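Long-range contact in polyhomeotic-proximal chromatin protein (Drosophila melanogaster, PDB 1KW4), which acts as a Polycomb group chromatin protein that helps keep homeotic genes repressed, here represented by its SAM domain, which forms a helical polymer: residues F25-F39 with M61-V75. The protein carries 1 engineered substitution. Numbering follows the deposited sequence.
Sequences FIRELPGCQDYVDDF and MGMKLGPALKIVAKV
Met63, a selenomethionine, sets its CG over one face of the Tyr35 ring, toward the rim, as a CH-pi contact 3.7 Å from the ring centroid and 18° off the normal; SE at 4.4 Å from the same centroid adds a Met-aromatic contact. Past this ring the Tyr35 hydroxyl accepts the backbone N-H of Lys64 over 3.2 Å in a nearly straight bond (166°), tying the phenol to the N-cap residue of helix 65-78; a water also bonds this hydroxyl. Phe39 is sandwiched, with CE of selenomethionine Met61 over one face, 3.9 Å from the centroid, and Ile26 CG1 over the opposite face. Ile71 CD1 lies 3.9 Å from both Ile26 CD1 and Phe39 CZ, while its CG1 meets Leu29 CD1 and Cys32 SG. At the periphery Lys70, bent in mid-chain, donates a 2.6 Å hydrogen bond from NZ to Pro30 O, from above the carbonyl plane, at the type II turn Leu29-Cys32. Phe25 brings CZ, at its ring edge, to 3.6 Å from Lys74 CG. Helix 65-78 and the loop before it thus pack against helices 19-27 and 36-41 and their connecting loop in the all-helical SAM bundle, where Leu57 and Val58 of helix 54-60 touch Ala68 and helix 46-51 meets Val75.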
loop_
_atom_site.group_PDB
_atom_site.type_symbol
_atom_site.label_atom_id
_atom_site.label_comp_id
_atom_site.label_asym_id
_atom_site.label_seq_id
_atom_site.Cartn_x
_atom_site.Cartn_y
_atom_site.Cartn_z
ATOM N N PHE A 25 3.346 -0.560 6.975
ATOM C CA PHE A 25 3.089 -1.790 6.226
ATOM C C PHE A 25 3.935 -1.781 4.943
ATOM O O PHE A 25 4.592 -2.772 4.607
ATOM C CB PHE A 25 1.591 -1.874 5.892
ATOM C CG PHE A 25 1.234 -2.945 4.888
ATOM C CD1 PHE A 25 1.275 -4.293 5.234
ATOM C CD2 PHE A 25 0.817 -2.594 3.605
ATOM C CE1 PHE A 25 0.906 -5.278 4.317
ATOM C CE2 PHE A 25 0.444 -3.571 2.677
ATOM C CZ PHE A 25 0.488 -4.918 3.038
ATOM N N ILE A 26 3.929 -0.652 4.237
ATOM C CA ILE A 26 4.698 -0.512 2.998
ATOM C C ILE A 26 6.207 -0.578 3.285
ATOM O O ILE A 26 6.963 -1.223 2.552
ATOM C CB ILE A 26 4.339 0.828 2.279
ATOM C CG1 ILE A 26 2.862 0.814 1.850
ATOM C CG2 ILE A 26 5.237 1.047 1.061
ATOM C CD1 ILE A 26 2.478 -0.343 0.904
ATOM N N ARG A 27 6.641 0.073 4.362
ATOM C CA ARG A 27 8.053 0.086 4.742
ATOM C C ARG A 27 8.629 -1.317 4.924
ATOM O O ARG A 27 9.798 -1.562 4.604
ATOM C CB ARG A 27 8.243 0.871 6.047
ATOM C CG ARG A 27 9.662 0.814 6.619
ATOM C CD ARG A 27 10.649 1.590 5.764
ATOM N NE ARG A 27 12.008 1.547 6.312
ATOM C CZ ARG A 27 12.808 0.484 6.261
ATOM N NH1 ARG A 27 12.397 -0.638 5.684
ATOM N NH2 ARG A 27 14.027 0.546 6.785
ATOM N N GLU A 28 7.809 -2.233 5.427
ATOM C CA GLU A 28 8.246 -3.601 5.686
ATOM C C GLU A 28 8.079 -4.598 4.539
ATOM O O GLU A 28 8.507 -5.749 4.655
ATOM C CB GLU A 28 7.543 -4.126 6.939
ATOM C CG GLU A 28 7.805 -3.262 8.163
ATOM C CD GLU A 28 7.038 -3.720 9.387
ATOM O OE1 GLU A 28 5.789 -3.774 9.324
ATOM O OE2 GLU A 28 7.687 -4.023 10.412
ATOM N N LEU A 29 7.460 -4.173 3.441
ATOM C CA LEU A 29 7.285 -5.049 2.282
ATOM C C LEU A 29 8.557 -5.028 1.443
ATOM O O LEU A 29 9.003 -3.972 1.003
ATOM C CB LEU A 29 6.105 -4.593 1.417
ATOM C CG LEU A 29 4.739 -5.221 1.680
ATOM C CD1 LEU A 29 3.728 -4.680 0.674
ATOM C CD2 LEU A 29 4.840 -6.738 1.561
ATOM N N PRO A 30 9.150 -6.205 1.195
ATOM C CA PRO A 30 10.381 -6.281 0.403
ATOM C C PRO A 30 10.360 -5.520 -0.921
ATOM O O PRO A 30 9.500 -5.748 -1.772
ATOM C CB PRO A 30 10.580 -7.788 0.218
ATOM C CG PRO A 30 9.178 -8.328 0.274
ATOM C CD PRO A 30 8.592 -7.548 1.426
ATOM N N GLY A 31 11.312 -4.603 -1.077
ATOM C CA GLY A 31 11.419 -3.820 -2.296
ATOM C C GLY A 31 10.467 -2.647 -2.467
ATOM O O GLY A 31 10.430 -2.036 -3.537
ATOM N N CYS A 32 9.714 -2.305 -1.425
ATOM C CA CYS A 32 8.756 -1.205 -1.528
ATOM C C CYS A 32 9.087 0.013 -0.664
ATOM O O CYS A 32 8.354 1.003 -0.681
ATOM C CB CYS A 32 7.352 -1.703 -1.160
ATOM S SG CYS A 32 6.722 -3.063 -2.184
ATOM N N GLN A 33 10.196 -0.042 0.067
ATOM C CA GLN A 33 10.559 1.060 0.954
ATOM C C GLN A 33 10.702 2.440 0.309
ATOM O O GLN A 33 10.514 3.454 0.981
ATOM C CB GLN A 33 11.836 0.714 1.730
ATOM C CG GLN A 33 13.116 0.761 0.923
ATOM C CD GLN A 33 14.312 0.268 1.720
ATOM O OE1 GLN A 33 14.578 0.746 2.826
ATOM N NE2 GLN A 33 15.041 -0.694 1.162
ATOM N N ASP A 34 11.017 2.496 -0.982
ATOM C CA ASP A 34 11.171 3.784 -1.655
ATOM C C ASP A 34 9.848 4.509 -1.889
ATOM O O ASP A 34 9.842 5.668 -2.306
ATOM C CB ASP A 34 11.868 3.618 -3.010
ATOM C CG ASP A 34 13.260 3.034 -2.889
ATOM O OD1 ASP A 34 14.021 3.479 -2.004
ATOM O OD2 ASP A 34 13.596 2.137 -3.691
ATOM N N TYR A 35 8.735 3.837 -1.614
ATOM C CA TYR A 35 7.419 4.433 -1.839
ATOM C C TYR A 35 6.676 4.872 -0.571
ATOM O O TYR A 35 5.538 5.341 -0.643
ATOM C CB TYR A 35 6.558 3.449 -2.643
ATOM C CG TYR A 35 7.147 3.117 -4.002
ATOM C CD1 TYR A 35 7.102 4.040 -5.047
ATOM C CD2 TYR A 35 7.772 1.892 -4.234
ATOM C CE1 TYR A 35 7.667 3.752 -6.295
ATOM C CE2 TYR A 35 8.343 1.592 -5.478
ATOM C CZ TYR A 35 8.284 2.527 -6.501
ATOM O OH TYR A 35 8.839 2.242 -7.730
ATOM N N VAL A 36 7.323 4.748 0.582
ATOM C CA VAL A 36 6.694 5.137 1.841
ATOM C C VAL A 36 6.214 6.594 1.834
ATOM O O VAL A 36 5.084 6.879 2.225
ATOM C CB VAL A 36 7.657 4.922 3.045
ATOM C CG1 VAL A 36 7.075 5.548 4.305
ATOM C CG2 VAL A 36 7.878 3.434 3.272
ATOM N N ASP A 37 7.060 7.518 1.391
ATOM C CA ASP A 37 6.653 8.922 1.373
ATOM C C ASP A 37 5.479 9.202 0.439
ATOM O O ASP A 37 4.668 10.087 0.712
ATOM C CB ASP A 37 7.835 9.827 1.007
ATOM C CG ASP A 37 8.904 9.854 2.085
ATOM O OD1 ASP A 37 8.584 9.539 3.253
ATOM O OD2 ASP A 37 10.063 10.205 1.768
ATOM N N ASP A 38 5.386 8.458 -0.660
ATOM C CA ASP A 38 4.288 8.642 -1.606
ATOM C C ASP A 38 2.955 8.253 -0.969
ATOM O O ASP A 38 1.948 8.941 -1.156
ATOM C CB ASP A 38 4.515 7.813 -2.872
ATOM C CG ASP A 38 5.752 8.242 -3.633
ATOM O OD1 ASP A 38 5.931 9.464 -3.828
ATOM O OD2 ASP A 38 6.539 7.361 -4.042
ATOM N N PHE A 39 2.942 7.154 -0.219
ATOM C CA PHE A 39 1.711 6.725 0.440
ATOM C C PHE A 39 1.271 7.756 1.479
ATOM O O PHE A 39 0.078 8.048 1.615
ATOM C CB PHE A 39 1.891 5.345 1.099
ATOM C CG PHE A 39 1.679 4.196 0.152
ATOM C CD1 PHE A 39 2.676 3.814 -0.743
ATOM C CD2 PHE A 39 0.453 3.539 0.107
ATOM C CE1 PHE A 39 2.451 2.796 -1.673
ATOM C CE2 PHE A 39 0.215 2.522 -0.819
ATOM C CZ PHE A 39 1.215 2.151 -1.712
HETATM N N MSE A 61 0.284 6.580 -9.334
HETATM C CA MSE A 61 1.411 6.800 -8.433
HETATM C C MSE A 61 2.807 6.646 -9.059
HETATM O O MSE A 61 3.813 6.861 -8.385
HETATM C CB MSE A 61 1.260 5.896 -7.198
HETATM C CG MSE A 61 0.027 6.252 -6.350
HETATM SE SE MSE A 61 -0.284 5.177 -4.749
HETATM C CE MSE A 61 1.199 5.822 -3.676
ATOM N N GLY A 62 2.864 6.290 -10.340
ATOM C CA GLY A 62 4.143 6.149 -11.030
ATOM C C GLY A 62 5.085 5.082 -10.500
ATOM O O GLY A 62 6.303 5.160 -10.674
HETATM N N MSE A 63 4.515 4.066 -9.870
HETATM C CA MSE A 63 5.282 2.970 -9.288
HETATM C C MSE A 63 5.710 1.931 -10.330
HETATM O O MSE A 63 5.046 1.757 -11.354
HETATM C CB MSE A 63 4.417 2.304 -8.217
HETATM C CG MSE A 63 5.102 1.302 -7.331
HETATM SE SE MSE A 63 3.841 0.793 -5.952
HETATM C CE MSE A 63 3.579 2.514 -5.136
ATOM N N LYS A 64 6.827 1.253 -10.071
ATOM C CA LYS A 64 7.299 0.202 -10.969
ATOM C C LYS A 64 6.340 -0.978 -10.798
ATOM O O LYS A 64 5.737 -1.155 -9.732
ATOM C CB LYS A 64 8.737 -0.200 -10.625
ATOM C CG LYS A 64 9.769 0.857 -11.014
ATOM C CD LYS A 64 11.194 0.382 -10.778
ATOM C CE LYS A 64 12.204 1.356 -11.379
ATOM N NZ LYS A 64 13.598 0.810 -11.396
ATOM N N LEU A 65 6.193 -1.781 -11.844
ATOM C CA LEU A 65 5.259 -2.901 -11.817
ATOM C C LEU A 65 5.482 -3.967 -10.742
ATOM O O LEU A 65 4.514 -4.470 -10.166
ATOM C CB LEU A 65 5.214 -3.561 -13.204
ATOM C CG LEU A 65 4.142 -4.632 -13.431
ATOM C CD1 LEU A 65 2.757 -4.057 -13.166
ATOM C CD2 LEU A 65 4.241 -5.142 -14.867
ATOM N N GLY A 66 6.740 -4.306 -10.472
ATOM C CA GLY A 66 7.047 -5.322 -9.476
ATOM C C GLY A 66 6.498 -4.959 -8.107
ATOM O O GLY A 66 5.729 -5.722 -7.515
ATOM N N PRO A 67 6.892 -3.798 -7.572
ATOM C CA PRO A 67 6.406 -3.369 -6.260
ATOM C C PRO A 67 4.882 -3.262 -6.237
ATOM O O PRO A 67 4.244 -3.653 -5.263
ATOM C CB PRO A 67 7.089 -2.017 -6.066
ATOM C CG PRO A 67 8.395 -2.211 -6.764
ATOM C CD PRO A 67 7.996 -2.935 -8.033
ATOM N N ALA A 68 4.299 -2.738 -7.313
ATOM C CA ALA A 68 2.849 -2.588 -7.392
ATOM C C ALA A 68 2.138 -3.937 -7.265
ATOM O O ALA A 68 1.144 -4.056 -6.545
ATOM C CB ALA A 68 2.456 -1.908 -8.705
ATOM N N LEU A 69 2.647 -4.951 -7.960
ATOM C CA LEU A 69 2.036 -6.281 -7.900
ATOM C C LEU A 69 2.128 -6.899 -6.509
ATOM O O LEU A 69 1.182 -7.541 -6.039
ATOM C CB LEU A 69 2.696 -7.220 -8.911
ATOM C CG LEU A 69 2.436 -6.918 -10.389
ATOM C CD1 LEU A 69 3.339 -7.792 -11.248
ATOM C CD2 LEU A 69 0.972 -7.163 -10.719
ATOM N N LYS A 70 3.268 -6.710 -5.855
ATOM C CA LYS A 70 3.482 -7.254 -4.520
ATOM C C LYS A 70 2.544 -6.630 -3.488
ATOM O O LYS A 70 2.052 -7.321 -2.594
ATOM C CB LYS A 70 4.948 -7.064 -4.119
ATOM C CG LYS A 70 5.897 -7.920 -4.960
ATOM C CD LYS A 70 7.278 -7.298 -5.127
ATOM C CE LYS A 70 8.104 -7.387 -3.865
ATOM N NZ LYS A 70 9.490 -6.904 -4.120
ATOM N N ILE A 71 2.281 -5.331 -3.611
ATOM C CA ILE A 71 1.382 -4.664 -2.672
ATOM C C ILE A 71 -0.048 -5.181 -2.830
ATOM O O ILE A 71 -0.700 -5.551 -1.852
ATOM C CB ILE A 71 1.405 -3.130 -2.873
ATOM C CG1 ILE A 71 2.778 -2.587 -2.463
ATOM C CG2 ILE A 71 0.296 -2.464 -2.051
ATOM C CD1 ILE A 71 2.996 -1.134 -2.833
ATOM N N VAL A 72 -0.537 -5.214 -4.065
ATOM C CA VAL A 72 -1.893 -5.694 -4.313
ATOM C C VAL A 72 -2.070 -7.130 -3.820
ATOM O O VAL A 72 -3.083 -7.461 -3.201
ATOM C CB VAL A 72 -2.244 -5.624 -5.821
ATOM C CG1 VAL A 72 -3.609 -6.256 -6.076
ATOM C CG2 VAL A 72 -2.255 -4.175 -6.277
ATOM N N ALA A 73 -1.074 -7.971 -4.082
ATOM C CA ALA A 73 -1.112 -9.377 -3.676
ATOM C C ALA A 73 -1.112 -9.577 -2.162
ATOM O O ALA A 73 -1.834 -10.433 -1.642
ATOM C CB ALA A 73 0.063 -10.128 -4.289
ATOM N N LYS A 74 -0.296 -8.800 -1.454
ATOM C CA LYS A 74 -0.228 -8.920 -0.002
ATOM C C LYS A 74 -1.561 -8.525 0.624
ATOM O O LYS A 74 -2.047 -9.196 1.538
ATOM C CB LYS A 74 0.891 -8.041 0.561
ATOM C CG LYS A 74 1.158 -8.260 2.043
ATOM C CD LYS A 74 1.604 -9.692 2.316
ATOM C CE LYS A 74 1.928 -9.899 3.787
ATOM N NZ LYS A 74 2.399 -11.288 4.062
ATOM N N VAL A 75 -2.151 -7.439 0.134
ATOM C CA VAL A 75 -3.437 -6.979 0.648
ATOM C C VAL A 75 -4.507 -8.044 0.404
ATOM O O VAL A 75 -5.342 -8.306 1.272
ATOM C CB VAL A 75 -3.859 -5.650 -0.022
ATOM C CG1 VAL A 75 -5.270 -5.264 0.401
ATOM C CG2 VAL A 75 -2.877 -4.548 0.367
HETATM O O HOH W 1 9.369 4.467 -9.507
#